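Local coordinates for carbohydrate binding module family 33 and 10 domain protein (PDB 6RW7), which is an AA10 lytic polysaccharide monooxygenase domain of a longer shipworm-symbiont protein, a copper enzyme that probably binds and oxidatively cleaves cellulose, at residues A16-D21 with A26-A31; R129-A134 with R178-A183. All coordinates share one frame; numbering follows the deposited sequence. Where two conformers were deposited one is given.

Contact 1: residues A16-D21 with A26-A31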
ATOM      1  N   ALA A  16       0.751  10.554   6.666  1.00 10.23           N
ATOM      2  CA  ALA A  16      -0.337  11.536   6.491  1.00 10.16           C
ATOM      3  C   ALA A  16      -0.816  12.005   7.869  1.00 11.59           C
ATOM      4  O   ALA A  16      -1.012  13.212   8.059  1.00 13.31           O
ATOM      5  CB  ALA A  16      -1.446  10.955   5.656  1.00 11.76           C
ATOM      6  N   GLU A  17      -1.025  11.076   8.791  1.00 11.39           N
ATOM      7  CA  GLU A  17      -1.579  11.399  10.121  1.00 11.84           C
ATOM      8  C   GLU A  17      -0.437  11.670  11.101  1.00 12.66           C
ATOM      9  O   GLU A  17      -0.242  12.820  11.465  1.00 16.65           O
ATOM     10  CB  GLU A  17      -2.485  10.279  10.605  1.00 12.10           C
ATOM     11  CG  GLU A  17      -3.750  10.164   9.799  1.00 13.53           C
ATOM     12  CD  GLU A  17      -4.676   9.049  10.248  1.00 15.57           C
ATOM     13  OE1 GLU A  17      -4.580   8.639  11.462  1.00 16.60           O
ATOM     14  OE2 GLU A  17      -5.488   8.590   9.405  1.00 15.69           O
ATOM     15  N   GLN A  18       0.305  10.661  11.517  1.00 12.60           N
ATOM     16  CA  GLN A  18       1.317  10.824  12.584  1.00 12.60           C
ATOM     17  C   GLN A  18       2.672  11.113  11.946  1.00 11.84           C
ATOM     18  O   GLN A  18       3.063  10.421  10.984  1.00 11.27           O
ATOM     19  CB  GLN A  18       1.382   9.586  13.471  1.00 12.90           C
ATOM     20  CG  GLN A  18       0.067   9.260  14.159  1.00 13.43           C
ATOM     21  CD  GLN A  18      -0.285  10.375  15.117  1.00 14.22           C
ATOM     22  OE1 GLN A  18       0.587  10.935  15.799  1.00 14.22           O
ATOM     23  NE2 GLN A  18      -1.553  10.746  15.144  1.00 14.00           N
ATOM     24  N   LYS A  19       3.365  12.113  12.491  1.00 13.37           N
ATOM     25  CA  LYS A  19       4.748  12.465  12.111  1.00 14.16           C
ATOM     26  C   LYS A  19       5.652  12.235  13.312  1.00 12.78           C
ATOM     27  O   LYS A  19       5.263  12.500  14.455  1.00 13.28           O
ATOM     28  CB  LYS A  19       4.897  13.935  11.726  1.00 17.41           C
ATOM     29  CG  LYS A  19       3.920  14.484  10.705  1.00 20.10           C
ATOM     30  CD  LYS A  19       4.172  13.922   9.355  1.00 20.71           C
ATOM     31  CE  LYS A  19       3.468  14.714   8.279  1.00 21.16           C
ATOM     32  NZ  LYS A  19       2.005  14.572   8.406  1.00 21.99           N
ATOM     33  N   PRO A  20       6.864  11.712  13.093  1.00 11.96           N
ATOM     34  CA  PRO A  20       7.686  11.262  14.211  1.00 12.14           C
ATOM     35  C   PRO A  20       8.219  12.397  15.090  1.00 12.26           C
ATOM     36  O   PRO A  20       8.547  12.151  16.260  1.00 12.65           O
ATOM     37  CB  PRO A  20       8.833  10.507  13.528  1.00 12.47           C
ATOM     38  CG  PRO A  20       8.898  11.115  12.139  1.00 12.74           C
ATOM     39  CD  PRO A  20       7.461  11.411  11.778  1.00 12.32           C
ATOM     40  N   ASP A  21       8.284  13.610  14.559  1.00 12.70           N
ATOM     41  CA  ASP A  21       8.811  14.757  15.338  0.50 13.45           C
ATOM     42  C   ASP A  21       7.686  15.392  16.175  1.00 13.68           C
ATOM     43  O   ASP A  21       7.999  16.283  16.984  1.00 14.72           O
ATOM     44  CB  ASP A  21       9.602  15.713  14.436  0.50 14.00           C
ATOM     45  CG  ASP A  21       9.019  16.016  13.060  0.50 15.02           C
ATOM     46  OD1 ASP A  21       8.163  15.243  12.565  0.50 14.97           O
ATOM     47  OD2 ASP A  21       9.464  17.016  12.472  0.50 18.60           O
ATOM     48  N   ALA A  26       0.170   7.223  19.987  1.00 15.04           N
ATOM     49  CA  ALA A  26       1.307   6.303  20.163  1.00 14.57           C
ATOM     50  C   ALA A  26       1.355   5.257  19.036  1.00 12.64           C
ATOM     51  O   ALA A  26       2.288   4.465  19.030  1.00 12.49           O
ATOM     52  CB  ALA A  26       1.211   5.622  21.512  1.00 15.61           C
ATOM     53  N   LYS A  27       0.362   5.230  18.126  1.00 12.50           N
ATOM     54  CA  LYS A  27       0.165   4.059  17.225  1.00 12.00           C
ATOM     55  C   LYS A  27       1.364   3.805  16.308  1.00 11.63           C
ATOM     56  O   LYS A  27       1.582   2.633  15.980  1.00 12.20           O
ATOM     57  CB  LYS A  27      -1.111   4.189  16.400  1.00 11.98           C
ATOM     58  CG  LYS A  27      -1.179   5.360  15.434  1.00 11.88           C
ATOM     59  CD  LYS A  27      -2.399   5.267  14.537  1.00 12.73           C
ATOM     60  CE  LYS A  27      -2.652   6.487  13.695  1.00 13.11           C
ATOM     61  NZ  LYS A  27      -3.847   6.278  12.841  1.00 13.69           N
ATOM     62  N   CYS A  28       2.122   4.831  15.909  1.00 10.77           N
ATOM     63  CA  CYS A  28       3.310   4.672  15.027  1.00 11.71           C
ATOM     64  C   CYS A  28       4.618   4.644  15.830  1.00 11.92           C
ATOM     65  O   CYS A  28       5.691   4.562  15.230  1.00 11.53           O
ATOM     66  CB  CYS A  28       3.389   5.821  14.036  1.00 11.44           C
ATOM     67  SG  CYS A  28       1.991   5.867  12.890  1.00 12.31           S
ATOM     68  N   ASP A  29       4.559   4.639  17.154  1.00 12.80           N
ATOM     69  CA  ASP A  29       5.787   4.816  17.962  1.00 13.16           C
ATOM     70  C   ASP A  29       6.813   3.727  17.643  1.00 12.85           C
ATOM     71  O   ASP A  29       7.996   4.037  17.511  1.00 12.38           O
ATOM     72  CB  ASP A  29       5.454   4.821  19.451  1.00 14.42           C
ATOM     73  CG  ASP A  29       4.887   6.147  19.944  1.00 16.06           C
ATOM     74  OD1 ASP A  29       4.714   7.087  19.121  1.00 14.66           O
ATOM     75  OD2 ASP A  29       4.568   6.214  21.150  1.00 19.17           O
ATOM     76  N   GLU A  30       6.391   2.463  17.553  1.00 12.75           N
ATOM     77  CA  GLU A  30       7.322   1.332  17.336  0.50 13.93           C
ATOM     78  C   GLU A  30       7.944   1.458  15.940  1.00 12.58           C
ATOM     79  O   GLU A  30       9.150   1.298  15.810  1.00 12.60           O
ATOM     80  CB  GLU A  30       6.564   0.020  17.523  0.50 15.56           C
ATOM     81  CG  GLU A  30       7.431  -1.107  18.024  0.50 17.53           C
ATOM     82  CD  GLU A  30       6.615  -2.354  18.293  0.50 18.33           C
ATOM     83  OE1 GLU A  30       5.838  -2.338  19.276  0.50 22.78           O
ATOM     84  OE2 GLU A  30       6.716  -3.309  17.484  0.50 18.51           O
ATOM     85  N   ALA A  31       7.110   1.712  14.924  1.00 11.98           N
ATOM     86  CA  ALA A  31       7.595   1.873  13.534  1.00 12.04           C
ATOM     87  C   ALA A  31       8.638   3.006  13.506  1.00 11.37           C
ATOM     88  O   ALA A  31       9.712   2.823  12.943  1.00 11.13           O
ATOM     89  CB  ALA A  31       6.446   2.145  12.600  1.00 11.97           C
TER
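Q18, just past the end of helix 10-17, and C28, at the N-cap position of helix 29-37, bring the two backbones to 6.9 Å between their CA atoms, and a type I turn from A26 to D29 leads into the second helix. K27 runs extended from CG onward and crosses E17 at about a right angle. Its NZ donates to E17 OE1 over 2.8 Å in a salt bridge, meeting the oxygen from above the carboxylate plane, 37° out of it. On the way, K27 CE passes Q18 CG at 3.9 Å. Next to it, Q18 CB packs against C28 SG at 3.8 Å. Q18 bends at its second torsion (chi2 -65°), and its OE1 accepts from S24 N and S25 N in the intervening loop. A methionine in place of K27 would probably leave E17 OE1 without its charged mate and H13 ND1 without its bond to NZ. In this LPMO domain the E17 side chain lies about 7 Å from that of E5, a copper(II) ligand. With Q12 NE2 bonded to E17 OE2, both carboxylate oxygens have partners; the ion pair and the C14-C28 disulfide both link helix 10-17 to the turn before helix 29-37.

Contact 2: residues R129-A134 with R178-A183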
ATOM      1  N   ARG A 129      10.310  -9.239  11.898  1.00 18.32           N
ATOM      2  CA  ARG A 129      10.992  -9.528  10.626  1.00 19.84           C
ATOM      3  C   ARG A 129      10.256  -8.769   9.533  1.00 17.29           C
ATOM      4  O   ARG A 129       9.058  -8.446   9.704  1.00 19.26           O
ATOM      5  CB  ARG A 129      11.060 -11.032  10.346  1.00 22.96           C
ATOM      6  CG  ARG A 129       9.716 -11.664  10.022  1.00 26.71           C
ATOM      7  CD  ARG A 129       9.811 -12.900   9.143  1.00 28.63           C
ATOM      8  NE  ARG A 129       8.525 -13.586   9.041  1.00 29.82           N
ATOM      9  CZ  ARG A 129       7.593 -13.389   8.101  1.00 30.01           C
ATOM     10  NH1 ARG A 129       7.763 -12.483   7.159  1.00 27.95           N
ATOM     11  NH2 ARG A 129       6.465 -14.084   8.147  1.00 29.22           N
ATOM     12  N   GLU A 130      10.960  -8.518   8.445  1.00 17.23           N
ATOM     13  CA  GLU A 130      10.359  -7.910   7.245  1.00 16.07           C
ATOM     14  C   GLU A 130       9.439  -8.933   6.581  1.00 15.61           C
ATOM     15  O   GLU A 130       9.689 -10.155   6.613  1.00 14.86           O
ATOM     16  CB  GLU A 130      11.415  -7.472   6.235  1.00 16.79           C
ATOM     17  CG  GLU A 130      12.148  -6.214   6.653  1.00 18.39           C
ATOM     18  CD  GLU A 130      12.623  -5.409   5.466  1.00 21.30           C
ATOM     19  OE1 GLU A 130      11.994  -5.528   4.389  1.00 18.60           O
ATOM     20  OE2 GLU A 130      13.623  -4.657   5.620  1.00 21.29           O
ATOM     21  N   LEU A 131       8.412  -8.426   5.935  1.00 12.93           N
ATOM     22  CA  LEU A 131       7.621  -9.239   4.993  1.00 12.80           C
ATOM     23  C   LEU A 131       8.553  -9.776   3.898  1.00 12.96           C
ATOM     24  O   LEU A 131       9.549  -9.131   3.545  1.00 13.64           O
ATOM     25  CB  LEU A 131       6.518  -8.368   4.399  1.00 12.53           C
ATOM     26  CG  LEU A 131       5.471  -7.888   5.394  1.00 12.90           C
ATOM     27  CD1 LEU A 131       4.610  -6.790   4.755  1.00 13.69           C
ATOM     28  CD2 LEU A 131       4.620  -9.057   5.881  1.00 14.06           C
ATOM     29  N   THR A 132       8.235 -10.962   3.401  1.00 13.37           N
ATOM     30  CA  THR A 132       8.907 -11.608   2.260  1.00 13.40           C
ATOM     31  C   THR A 132       7.847 -11.956   1.234  1.00 12.44           C
ATOM     32  O   THR A 132       6.646 -12.031   1.599  1.00 12.13           O
ATOM     33  CB  THR A 132       9.668 -12.880   2.669  1.00 15.29           C
ATOM     34  OG1 THR A 132       8.713 -13.913   2.927  1.00 17.61           O
ATOM     35  CG2 THR A 132      10.549 -12.660   3.874  1.00 16.16           C
ATOM     36  N   TRP A 133       8.270 -12.223   0.006  1.00 12.41           N
ATOM     37  CA  TRP A 133       7.330 -12.623  -1.064  1.00 12.25           C
ATOM     38  C   TRP A 133       6.675 -13.962  -0.711  1.00 13.05           C
ATOM     39  O   TRP A 133       5.529 -14.185  -1.139  1.00 13.48           O
ATOM     40  CB  TRP A 133       7.984 -12.615  -2.447  1.00 12.03           C
ATOM     41  CG  TRP A 133       8.299 -11.207  -2.834  1.00 12.19           C
ATOM     42  CD1 TRP A 133       9.534 -10.671  -3.026  1.00 11.94           C
ATOM     43  CD2 TRP A 133       7.359 -10.133  -2.988  1.00 11.67           C
ATOM     44  NE1 TRP A 133       9.429  -9.343  -3.298  1.00 11.98           N
ATOM     45  CE2 TRP A 133       8.114  -8.978  -3.277  1.00 11.60           C
ATOM     46  CE3 TRP A 133       5.970 -10.024  -2.920  1.00 11.34           C
ATOM     47  CZ2 TRP A 133       7.535  -7.735  -3.501  1.00 11.14           C
ATOM     48  CZ3 TRP A 133       5.388  -8.796  -3.154  1.00 10.79           C
ATOM     49  CH2 TRP A 133       6.166  -7.659  -3.413  1.00 11.02           C
ATOM     50  N   ALA A 134       7.341 -14.816   0.060  1.00 13.29           N
ATOM     51  CA  ALA A 134       6.760 -16.113   0.473  1.00 13.72           C
ATOM     52  C   ALA A 134       5.513 -15.881   1.342  1.00 12.99           C
ATOM     53  O   ALA A 134       4.687 -16.773   1.423  1.00 13.37           O
ATOM     54  CB  ALA A 134       7.799 -16.917   1.215  1.00 14.48           C
ATOM     55  N   ARG A 178      -4.719 -11.588  11.244  1.00 11.31           N
ATOM     56  CA  ARG A 178      -3.915 -10.445  10.803  1.00 11.85           C
ATOM     57  C   ARG A 178      -3.246 -10.740   9.471  1.00 10.50           C
ATOM     58  O   ARG A 178      -2.504 -11.708   9.338  1.00 10.32           O
ATOM     59  CB  ARG A 178      -2.868 -10.047  11.833  1.00 13.85           C
ATOM     60  CG  ARG A 178      -2.293  -8.678  11.480  1.00 16.00           C
ATOM     61  CD  ARG A 178      -1.671  -7.928  12.606  1.00 18.82           C
ATOM     62  NE  ARG A 178      -0.881  -6.847  12.073  1.00 19.08           N
ATOM     63  CZ  ARG A 178      -0.299  -5.903  12.808  1.00 22.81           C
ATOM     64  NH1 ARG A 178       0.400  -4.950  12.211  1.00 23.58           N
ATOM     65  NH2 ARG A 178      -0.431  -5.898  14.127  1.00 24.62           N
ATOM     66  N   HIS A 179      -3.469  -9.834   8.520  1.00  9.84           N
ATOM     67  CA  HIS A 179      -2.985  -9.953   7.130  1.00  9.55           C
ATOM     68  C   HIS A 179      -2.424  -8.625   6.656  1.00  9.67           C
ATOM     69  O   HIS A 179      -2.556  -7.593   7.348  1.00  9.78           O
ATOM     70  CB  HIS A 179      -4.091 -10.514   6.234  1.00  9.30           C
ATOM     71  CG  HIS A 179      -4.306 -11.961   6.501  1.00  9.14           C
ATOM     72  ND1 HIS A 179      -3.499 -12.930   5.933  1.00  8.67           N
ATOM     73  CD2 HIS A 179      -5.145 -12.597   7.358  1.00  8.84           C
ATOM     74  CE1 HIS A 179      -3.862 -14.105   6.387  1.00  8.76           C
ATOM     75  NE2 HIS A 179      -4.862 -13.936   7.302  1.00  9.11           N
ATOM     76  N   VAL A 180      -1.791  -8.673   5.494  1.00  8.80           N
ATOM     77  CA  VAL A 180      -1.276  -7.452   4.833  1.00  8.79           C
ATOM     78  C   VAL A 180      -1.744  -7.458   3.395  1.00  8.85           C
ATOM     79  O   VAL A 180      -1.679  -8.509   2.734  1.00  8.54           O
ATOM     80  CB  VAL A 180       0.255  -7.376   4.888  1.00  9.31           C
ATOM     81  CG1 VAL A 180       0.716  -6.099   4.221  1.00  9.76           C
ATOM     82  CG2 VAL A 180       0.787  -7.458   6.307  1.00  9.79           C
ATOM     83  N   ILE A 181      -2.192  -6.297   2.940  1.00  8.73           N
ATOM     84  CA  ILE A 181      -2.480  -6.060   1.504  1.00  8.97           C
ATOM     85  C   ILE A 181      -1.347  -5.204   0.943  1.00  9.40           C
ATOM     86  O   ILE A 181      -1.014  -4.175   1.534  1.00 10.37           O
ATOM     87  CB  ILE A 181      -3.879  -5.441   1.339  1.00  9.47           C
ATOM     88  CG1 ILE A 181      -4.931  -6.465   1.764  1.00 10.29           C
ATOM     89  CG2 ILE A 181      -4.097  -4.932  -0.086  1.00  9.67           C
ATOM     90  CD1 ILE A 181      -6.329  -5.931   1.913  1.00 11.59           C
ATOM     91  N   PHE A 182      -0.757  -5.656  -0.158  1.00  8.91           N
ATOM     92  CA  PHE A 182       0.312  -4.947  -0.893  1.00  8.99           C
ATOM     93  C   PHE A 182      -0.318  -4.460  -2.203  1.00  9.05           C
ATOM     94  O   PHE A 182      -0.856  -5.275  -2.971  1.00  9.41           O
ATOM     95  CB  PHE A 182       1.530  -5.862  -1.080  1.00  9.38           C
ATOM     96  CG  PHE A 182       2.441  -5.388  -2.178  1.00 10.05           C
ATOM     97  CD1 PHE A 182       3.335  -4.371  -1.927  1.00 10.53           C
ATOM     98  CD2 PHE A 182       2.359  -5.899  -3.460  1.00 10.81           C
ATOM     99  CE1 PHE A 182       4.150  -3.877  -2.924  1.00 10.78           C
ATOM    100  CE2 PHE A 182       3.177  -5.407  -4.463  1.00 10.32           C
ATOM    101  CZ  PHE A 182       4.055  -4.392  -4.189  1.00 10.06           C
ATOM    102  N   ALA A 183      -0.269  -3.157  -2.462  1.00  9.01           N
ATOM    103  CA  ALA A 183      -0.995  -2.550  -3.588  1.00  9.19           C
ATOM    104  C   ALA A 183      -0.090  -1.642  -4.406  1.00  8.80           C
ATOM    105  O   ALA A 183       0.818  -0.995  -3.868  1.00  9.28           O
ATOM    106  CB  ALA A 183      -2.177  -1.769  -3.074  1.00  9.58           C
TER
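L131 and V180 meet tip to tip. The closest approach is L131 CD1 to V180 CG1 at 4.0 Å, while V180 CG2 lies 4.2 Å from L131 CD2, so both branches of each side chain take part. With V180 CG1 anti to the backbone N (chi1 -179°), its two methyls fork toward the leucine. L131 also touches F123 of its own loop and C68 of another.

The aromatic part is a T-shaped pair, W133 giving its edge and F182 its face. The six-membered ring of W133 and the ring of F182 have centroids 5.3 Å apart and planes at 82°. W133 CH2 does the touching: it stands over the F182 face, displaced toward the rim, 3.9 Å from CE2 and 4.0 Å from CZ. Such a meeting sets the slightly positive C-H edge against the pi cloud.

Polar bonds stay within the loop or lead to other parts of the chain. R129 NH1 donates to E130 O over 3.1 Å and also forms a salt bridge with D135. W133 NE1 is bonded to T64 OG1, which helps fix the rotation of the indole, and R58 makes a cation-pi contact with the same residue.

The loop between strands 111-118 and 142-145 thus packs on the mixed sheet of the AA10 domain, at strand 178-187, whose backbone is bonded to strands 111-118 and 193-202. F182 reaches F196 and C198 of strand 193-202, C198 being disulfide-bonded to C68, whereas I181 and A183 touch strand 96-101 of the four-stranded sheet.

In the fold
The two contacts occupy different depths of the same domain and share no element. Contact 1 is partly buried, about 17 Å between its centre and that of the chain, and joins the end of helix 10-17 to the turn that opens helix 29-37; contact 2 is buried, about 10 Å from the chain centre, and joins a loop to a strand 44 residues apart. Their chemistry follows: charge and a disulfide near the surface, apolar and aromatic groups in the interior. Contact 1 also lies nearer a metal, with the E17 side chain about 10 Å from a bound copper(II) ion, whereas contact 2 lies away from the metal sites. Their centres are 20 Å apart, and they do not touch.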